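Local coordinates for restriction endonuclease UbaLAI (Unidentified, PDB 5O63), which is a monomeric Type IIE restriction endonuclease that cleaves DNA, represented here by its N-terminal B3 domain bound to cognate DNA, at residues S59-S64 against K82-Y87; A22-K27 against L154-P159. All blocks are in the same frame, centred on the assembly; numbering follows the deposited sequence.

In the fold
From the N terminus the chain runs through helix 3-14 and enters strand 19-28, which holds the first half of contact 2. The second half lies on the last strand, 155-159, so contact 2 closes a loop of 126 residues that takes in most of the B3 domain. Contact 1 is nested inside that loop. It joins strands 62-70 and 75-84, a hairpin with 17 residues between the segments. Both contacts reach the same mixed sheet. Contact 2 pairs an outermost strand with its neighbour near the centre of the chain; contact 1 lies at the open ends of a hairpin that carries DNA-binding residues. Their centres are about 23 Å apart, and they do not touch.

Contact 1: S59-S64 against K82-Y87; sequences SQNATS and KYYERY. With nucleotides of chain C.
N61 reaches across to the turn after strand 75-84 and accepts the backbone N-H of E85. E85 N is 3.0 Å from N61 OD1, and its N-H points almost straight at the oxygen (166°). N61 ND2 donates to OP2 of DT5 of chain C at 2.9 Å. A water also donates to N61 OD1 and accepts from R86 N. These partners fix which way round the amide lies. Its plane stands 87° from the Y84 ring, with ND2 at the ring edge. The C7 methyl of DT5 of chain C sits over the centre of one ring face, 3.4 Å above its plane. Y84 OH donates to OP2 of DC4 of chain C, a very short 2.5 Å.

K82 bends at chi2 and chi3 beside T63. K82 NZ makes a weak bond to T63 OG1 at 3.1 Å and a salt bridge to a DNA phosphate.

The type I turn Y84 to Y87 presents Y87 OH to O6 of DG6 of chain C at 2.6 Å. One face of the R86 guanidinium lies against N7 of that base; R86 NH1 bonds to N7 of a further guanine.

Behind this layer, A62 and Y83 form an antiparallel hydrogen-bonded pair. The Y83 ring turns its edge to Q60 O, and its hydroxyl bonds to P58 O.

Phosphate grips and base-edge contacts thus share one hairpin end, consistent with sequence-specific recognition.

Contact 2: A22-K27 against L154-P159; sequences AAMFAK and LFVVRP
F25 and F155 meet at an oblique crossing, with F25 CE1 3.9 Å from F155 CD2. That F155 atom lies at the edge of the F25 ring, near its plane. For F25, chi1 of 159° sets CG anti to the backbone N. CD1 of F25 meets CG2 of V157 at 3.8 Å. P43 and A46 also touch F25. An alanine at F25 would probably leave F155 and V157 without the ring they pack on and open a gap toward P43 and A46. On this face K27 crosses F155, K27 CG to F155 CB 4.1 Å, and its NZ salt-bridges to D33.

Segment 22-27 and strand 155-159 run antiparallel; the latter, last in the B3 domain, is an outermost strand of the mixed sheet within this chain. M24 with R158 and A26 with V156 are hydrogen-bonded pairs.

M24, an engineered residue, is on the other face. Its chain bends at chi3 (68°), with CE 4.1 Å from V156 CG1. M24 CE also lies over one face of the R158 guanidinium, whose NH2 bonds to C143 O. Helix 136-144 packs here through C143 against M24 and F144 against V156; L4 of helix 3-14 touches M24 and R158.

Contact 1: S59-S64 against K82-Y87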
loop_
_atom_site.group_PDB
_atom_site.type_symbol
_atom_site.label_atom_id
_atom_site.label_comp_id
_atom_site.label_asym_id
_atom_site.label_seq_id
_atom_site.Cartn_x
_atom_site.Cartn_y
_atom_site.Cartn_z
ATOM N N SER A 59 17.286 -16.313 -10.673
ATOM C CA SER A 59 17.903 -17.095 -9.616
ATOM C C SER A 59 18.556 -16.232 -8.512
ATOM O O SER A 59 19.015 -16.755 -7.497
ATOM C CB SER A 59 18.970 -18.033 -10.213
ATOM O OG SER A 59 20.100 -17.256 -10.582
ATOM N N GLN A 60 18.603 -14.921 -8.708
ATOM C CA GLN A 60 19.183 -14.012 -7.708
ATOM C C GLN A 60 18.126 -13.081 -7.111
ATOM O O GLN A 60 17.229 -12.606 -7.799
ATOM C CB GLN A 60 20.311 -13.188 -8.326
ATOM C CG GLN A 60 21.343 -14.027 -9.075
ATOM C CD GLN A 60 22.014 -15.039 -8.156
ATOM O OE1 GLN A 60 22.351 -14.735 -7.013
ATOM N NE2 GLN A 60 22.184 -16.262 -8.647
ATOM N N ASN A 61 18.250 -12.805 -5.817
ATOM C CA ASN A 61 17.447 -11.772 -5.195
ATOM C C ASN A 61 17.644 -10.449 -5.913
ATOM O O ASN A 61 18.754 -10.156 -6.490
ATOM C CB ASN A 61 17.843 -11.567 -3.714
ATOM C CG ASN A 61 17.539 -12.777 -2.838
ATOM O OD1 ASN A 61 16.691 -13.576 -3.163
ATOM N ND2 ASN A 61 18.242 -12.900 -1.714
ATOM N N ALA A 62 16.615 -9.633 -5.908
ATOM C CA ALA A 62 16.736 -8.293 -6.464
ATOM C C ALA A 62 16.015 -7.312 -5.578
ATOM O O ALA A 62 15.160 -7.695 -4.750
ATOM C CB ALA A 62 16.199 -8.248 -7.917
ATOM N N THR A 63 16.317 -6.037 -5.746
ATOM C CA THR A 63 15.750 -5.038 -4.865
ATOM C C THR A 63 15.734 -3.665 -5.530
ATOM O O THR A 63 16.653 -3.283 -6.213
ATOM C CB THR A 63 16.508 -5.023 -3.496
ATOM O OG1 THR A 63 16.014 -3.959 -2.702
ATOM C CG2 THR A 63 18.037 -4.915 -3.689
ATOM N N SER A 64 14.626 -2.966 -5.367
ATOM C CA SER A 64 14.386 -1.697 -5.954
ATOM C C SER A 64 13.913 -0.785 -4.821
ATOM O O SER A 64 13.310 -1.232 -3.834
ATOM C CB SER A 64 13.311 -1.840 -7.046
ATOM O OG SER A 64 12.976 -0.577 -7.550
ATOM N N LYS A 82 11.124 -5.749 -2.743
ATOM C CA LYS A 82 12.067 -6.860 -2.686
ATOM C C LYS A 82 11.639 -8.043 -3.519
ATOM O O LYS A 82 10.461 -8.421 -3.457
ATOM C CB LYS A 82 12.256 -7.330 -1.226
ATOM C CG LYS A 82 12.419 -6.195 -0.195
ATOM C CD LYS A 82 13.796 -5.461 -0.343
ATOM C CE LYS A 82 14.921 -6.400 -0.031
ATOM N NZ LYS A 82 16.194 -5.614 -0.115
ATOM N N TYR A 83 12.555 -8.625 -4.275
ATOM C CA TYR A 83 12.313 -9.938 -4.937
ATOM C C TYR A 83 13.193 -10.976 -4.243
ATOM O O TYR A 83 14.412 -10.805 -4.175
ATOM C CB TYR A 83 12.669 -9.875 -6.415
ATOM C CG TYR A 83 12.737 -11.217 -7.064
ATOM C CD1 TYR A 83 11.593 -11.952 -7.312
ATOM C CD2 TYR A 83 13.977 -11.773 -7.440
ATOM C CE1 TYR A 83 11.658 -13.183 -7.946
ATOM C CE2 TYR A 83 14.045 -13.025 -8.060
ATOM C CZ TYR A 83 12.883 -13.722 -8.300
ATOM O OH TYR A 83 12.933 -14.959 -8.893
ATOM N N TYR A 84 12.583 -12.035 -3.727
ATOM C CA TYR A 84 13.331 -13.091 -3.093
ATOM C C TYR A 84 13.157 -14.373 -3.883
ATOM O O TYR A 84 12.041 -14.944 -3.981
ATOM C CB TYR A 84 12.890 -13.281 -1.652
ATOM C CG TYR A 84 13.448 -12.203 -0.730
ATOM C CD1 TYR A 84 14.826 -12.075 -0.529
ATOM C CD2 TYR A 84 12.602 -11.330 -0.038
ATOM C CE1 TYR A 84 15.333 -11.095 0.321
ATOM C CE2 TYR A 84 13.117 -10.345 0.872
ATOM C CZ TYR A 84 14.493 -10.245 1.010
ATOM O OH TYR A 84 15.059 -9.304 1.839
ATOM N N GLU A 85 14.281 -14.837 -4.440
ATOM C CA GLU A 85 14.232 -15.869 -5.454
ATOM C C GLU A 85 13.848 -17.214 -4.934
ATOM O O GLU A 85 13.305 -18.058 -5.697
ATOM C CB GLU A 85 15.579 -15.983 -6.176
ATOM C CG GLU A 85 16.752 -16.302 -5.230
ATOM C CD GLU A 85 16.889 -17.782 -4.820
ATOM O OE1 GLU A 85 16.343 -18.697 -5.498
ATOM O OE2 GLU A 85 17.561 -17.988 -3.768
ATOM N N ARG A 86 14.060 -17.456 -3.641
ATOM C CA ARG A 86 13.843 -18.848 -3.157
ATOM C C ARG A 86 12.375 -19.254 -3.174
ATOM O O ARG A 86 12.069 -20.461 -3.219
ATOM C CB ARG A 86 14.419 -19.033 -1.740
ATOM C CG ARG A 86 13.533 -18.438 -0.647
ATOM C CD ARG A 86 13.891 -18.848 0.807
ATOM N NE ARG A 86 14.013 -20.282 1.066
ATOM C CZ ARG A 86 13.018 -21.068 1.465
ATOM N NH1 ARG A 86 11.788 -20.546 1.604
ATOM N NH2 ARG A 86 13.259 -22.351 1.742
ATOM N N TYR A 87 11.453 -18.277 -3.189
ATOM C CA TYR A 87 10.033 -18.633 -3.040
ATOM C C TYR A 87 9.415 -19.073 -4.373
ATOM O O TYR A 87 8.965 -20.238 -4.487
ATOM C CB TYR A 87 9.272 -17.481 -2.371
ATOM C CG TYR A 87 9.864 -17.186 -0.969
ATOM C CD1 TYR A 87 9.477 -17.967 0.121
ATOM C CD2 TYR A 87 10.837 -16.174 -0.754
ATOM C CE1 TYR A 87 10.012 -17.762 1.390
ATOM C CE2 TYR A 87 11.359 -15.945 0.538
ATOM C CZ TYR A 87 10.962 -16.762 1.592
ATOM O OH TYR A 87 11.475 -16.574 2.857
ATOM P P DT C 5 19.593 -15.463 1.150
ATOM O OP1 DT C 5 20.943 -16.032 0.892
ATOM O OP2 DT C 5 18.639 -15.069 0.114
ATOM O "O5'" DT C 5 18.798 -16.502 2.105
ATOM C "C5'" DT C 5 19.540 -17.128 3.142
ATOM C "C4'" DT C 5 18.664 -18.052 3.984
ATOM O "O4'" DT C 5 17.655 -17.226 4.664
ATOM C "C3'" DT C 5 17.916 -19.145 3.240
ATOM O "O3'" DT C 5 17.866 -20.286 4.060
ATOM C "C2'" DT C 5 16.493 -18.556 3.132
ATOM C "C1'" DT C 5 16.417 -17.833 4.483
ATOM N N1 DT C 5 15.408 -16.810 4.523
ATOM C C2 DT C 5 14.516 -16.790 5.585
ATOM O O2 DT C 5 14.598 -17.563 6.499
ATOM N N3 DT C 5 13.533 -15.845 5.522
ATOM C C4 DT C 5 13.350 -14.915 4.523
ATOM O O4 DT C 5 12.441 -14.124 4.550
ATOM C C5 DT C 5 14.346 -14.950 3.436
ATOM C C7 DT C 5 14.243 -13.962 2.290
ATOM C C6 DT C 5 15.312 -15.884 3.490
ATOM P P DG C 6 18.741 -21.616 3.750
ATOM O OP1 DG C 6 20.074 -21.434 4.409
ATOM O OP2 DG C 6 18.607 -21.974 2.311
ATOM O "O5'" DG C 6 17.958 -22.709 4.607
ATOM C "C5'" DG C 6 16.627 -23.006 4.262
ATOM C "C4'" DG C 6 15.833 -23.295 5.505
ATOM O "O4'" DG C 6 15.583 -22.053 6.228
ATOM C "C3'" DG C 6 14.462 -23.915 5.248
ATOM O "O3'" DG C 6 14.604 -25.317 5.196
ATOM C "C2'" DG C 6 13.703 -23.468 6.490
ATOM C "C1'" DG C 6 14.256 -22.055 6.668
ATOM N N9 DG C 6 13.518 -21.057 5.899
ATOM C C8 DG C 6 13.972 -20.297 4.836
ATOM N N7 DG C 6 13.066 -19.437 4.391
ATOM C C5 DG C 6 11.981 -19.638 5.242
ATOM C C6 DG C 6 10.697 -19.034 5.239
ATOM O O6 DG C 6 10.294 -18.117 4.521
ATOM N N1 DG C 6 9.873 -19.543 6.246
ATOM C C2 DG C 6 10.249 -20.570 7.131
ATOM N N2 DG C 6 9.311 -20.945 8.041
ATOM N N3 DG C 6 11.446 -21.155 7.133
ATOM C C4 DG C 6 12.250 -20.658 6.149
ATOM P P DC C 4 18.716 -8.818 1.465
ATOM O OP1 DC C 4 19.791 -8.660 0.406
ATOM O OP2 DC C 4 17.279 -8.496 1.092
ATOM O "O5'" DC C 4 18.650 -10.295 2.024
ATOM C "C5'" DC C 4 19.915 -10.860 2.466
ATOM C "C4'" DC C 4 19.678 -12.155 3.203
ATOM O "O4'" DC C 4 18.894 -11.872 4.374
ATOM C "C3'" DC C 4 18.952 -13.252 2.417
ATOM O "O3'" DC C 4 19.904 -14.188 2.079
ATOM C "C2'" DC C 4 18.041 -13.866 3.435
ATOM C "C1'" DC C 4 18.106 -12.985 4.659
ATOM N N1 DC C 4 16.751 -12.523 5.030
ATOM C C2 DC C 4 16.078 -13.248 6.020
ATOM O O2 DC C 4 16.664 -14.235 6.538
ATOM N N3 DC C 4 14.853 -12.833 6.407
ATOM C C4 DC C 4 14.257 -11.804 5.784
ATOM N N4 DC C 4 13.014 -11.510 6.171
ATOM C C5 DC C 4 14.929 -11.033 4.767
ATOM C C6 DC C 4 16.174 -11.460 4.401
HETATM O O HOH W 1 15.368 -15.637 -1.694
#

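Contact 2: A22-K27 against L154-P159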
loop_
_atom_site.group_PDB
_atom_site.type_symbol
_atom_site.label_atom_id
_atom_site.label_comp_id
_atom_site.label_asym_id
_atom_site.label_seq_id
_atom_site.Cartn_x
_atom_site.Cartn_y
_atom_site.Cartn_z
ATOM N N ALA A 22 -5.853 8.190 -10.645
ATOM C CA ALA A 22 -5.156 7.357 -9.662
ATOM C C ALA A 22 -5.573 5.888 -9.790
ATOM O O ALA A 22 -6.648 5.591 -10.306
ATOM C CB ALA A 22 -5.427 7.836 -8.238
ATOM N N ALA A 23 -4.688 5.013 -9.304
ATOM C CA ALA A 23 -4.961 3.622 -9.128
ATOM C C ALA A 23 -4.680 3.292 -7.661
ATOM O O ALA A 23 -3.849 3.933 -7.018
ATOM C CB ALA A 23 -4.087 2.764 -10.024
ATOM N N MET A 24 -5.393 2.309 -7.166
ATOM C CA MET A 24 -5.221 1.863 -5.767
ATOM C C MET A 24 -4.954 0.383 -5.681
ATOM O O MET A 24 -5.565 -0.432 -6.398
ATOM C CB MET A 24 -6.473 2.232 -4.955
ATOM C CG MET A 24 -6.528 1.623 -3.523
ATOM S SD MET A 24 -8.056 1.964 -2.634
ATOM C CE MET A 24 -9.197 1.026 -3.593
ATOM N N PHE A 25 -4.031 0.023 -4.788
ATOM C CA PHE A 25 -3.885 -1.357 -4.338
ATOM C C PHE A 25 -4.084 -1.352 -2.827
ATOM O O PHE A 25 -3.292 -0.731 -2.104
ATOM C CB PHE A 25 -2.495 -1.897 -4.743
ATOM C CG PHE A 25 -2.035 -3.093 -3.940
ATOM C CD1 PHE A 25 -2.777 -4.266 -3.841
ATOM C CD2 PHE A 25 -0.825 -3.037 -3.263
ATOM C CE1 PHE A 25 -2.314 -5.372 -3.073
ATOM C CE2 PHE A 25 -0.345 -4.112 -2.507
ATOM C CZ PHE A 25 -1.079 -5.296 -2.389
ATOM N N ALA A 26 -5.108 -2.008 -2.315
ATOM C CA ALA A 26 -5.376 -2.074 -0.866
ATOM C C ALA A 26 -5.419 -3.530 -0.469
ATOM O O ALA A 26 -5.959 -4.383 -1.193
ATOM C CB ALA A 26 -6.655 -1.413 -0.508
ATOM N N LYS A 27 -4.847 -3.798 0.684
ATOM C CA LYS A 27 -4.657 -5.187 1.149
ATOM C C LYS A 27 -4.984 -5.260 2.636
ATOM O O LYS A 27 -4.463 -4.497 3.467
ATOM C CB LYS A 27 -3.231 -5.703 0.911
ATOM C CG LYS A 27 -3.104 -7.198 1.260
ATOM C CD LYS A 27 -1.620 -7.649 1.368
ATOM C CE LYS A 27 -1.591 -9.177 1.631
ATOM N NZ LYS A 27 -0.154 -9.647 1.986
ATOM N N LEU A 154 -7.248 -10.474 1.779
ATOM C CA LEU A 154 -8.091 -9.888 0.764
ATOM C C LEU A 154 -7.498 -8.619 0.177
ATOM O O LEU A 154 -6.981 -7.786 0.933
ATOM C CB LEU A 154 -9.456 -9.528 1.348
ATOM C CG LEU A 154 -10.466 -8.758 0.535
ATOM C CD1 LEU A 154 -10.984 -9.632 -0.650
ATOM C CD2 LEU A 154 -11.642 -8.432 1.470
ATOM N N PHE A 155 -7.598 -8.479 -1.125
ATOM C CA PHE A 155 -7.004 -7.244 -1.725
ATOM C C PHE A 155 -7.792 -6.791 -2.921
ATOM O O PHE A 155 -8.546 -7.590 -3.527
ATOM C CB PHE A 155 -5.507 -7.450 -2.057
ATOM C CG PHE A 155 -5.246 -8.302 -3.236
ATOM C CD1 PHE A 155 -5.176 -9.727 -3.092
ATOM C CD2 PHE A 155 -5.062 -7.745 -4.499
ATOM C CE1 PHE A 155 -4.986 -10.535 -4.227
ATOM C CE2 PHE A 155 -4.872 -8.558 -5.667
ATOM C CZ PHE A 155 -4.812 -9.984 -5.509
ATOM N N VAL A 156 -7.621 -5.530 -3.290
ATOM C CA VAL A 156 -8.242 -5.012 -4.502
ATOM C C VAL A 156 -7.216 -4.180 -5.205
ATOM O O VAL A 156 -6.375 -3.506 -4.553
ATOM C CB VAL A 156 -9.464 -4.206 -4.215
ATOM C CG1 VAL A 156 -9.217 -3.058 -3.202
ATOM C CG2 VAL A 156 -10.107 -3.705 -5.503
ATOM N N VAL A 157 -7.228 -4.272 -6.521
ATOM C CA VAL A 157 -6.434 -3.416 -7.356
ATOM C C VAL A 157 -7.432 -2.762 -8.332
ATOM O O VAL A 157 -8.136 -3.470 -9.086
ATOM C CB VAL A 157 -5.378 -4.191 -8.138
ATOM C CG1 VAL A 157 -4.660 -3.258 -9.071
ATOM C CG2 VAL A 157 -4.400 -4.885 -7.197
ATOM N N ARG A 158 -7.549 -1.441 -8.316
ATOM C CA ARG A 158 -8.503 -0.833 -9.254
ATOM C C ARG A 158 -8.360 0.678 -9.380
ATOM O O ARG A 158 -7.894 1.374 -8.462
ATOM C CB ARG A 158 -9.947 -1.186 -8.860
ATOM C CG ARG A 158 -10.388 -0.687 -7.510
ATOM C CD ARG A 158 -11.824 -1.150 -7.290
ATOM N NE ARG A 158 -12.398 -0.689 -6.034
ATOM C CZ ARG A 158 -12.909 0.522 -5.862
ATOM N NH1 ARG A 158 -12.890 1.391 -6.869
ATOM N NH2 ARG A 158 -13.433 0.863 -4.686
ATOM N N PRO A 159 -8.768 1.204 -10.544
ATOM C CA PRO A 159 -8.659 2.626 -10.833
ATOM C C PRO A 159 -9.513 3.414 -9.875
ATOM O O PRO A 159 -10.466 2.822 -9.361
ATOM C CB PRO A 159 -9.227 2.761 -12.265
ATOM C CG PRO A 159 -9.379 1.378 -12.787
ATOM C CD PRO A 159 -9.390 0.428 -11.640
#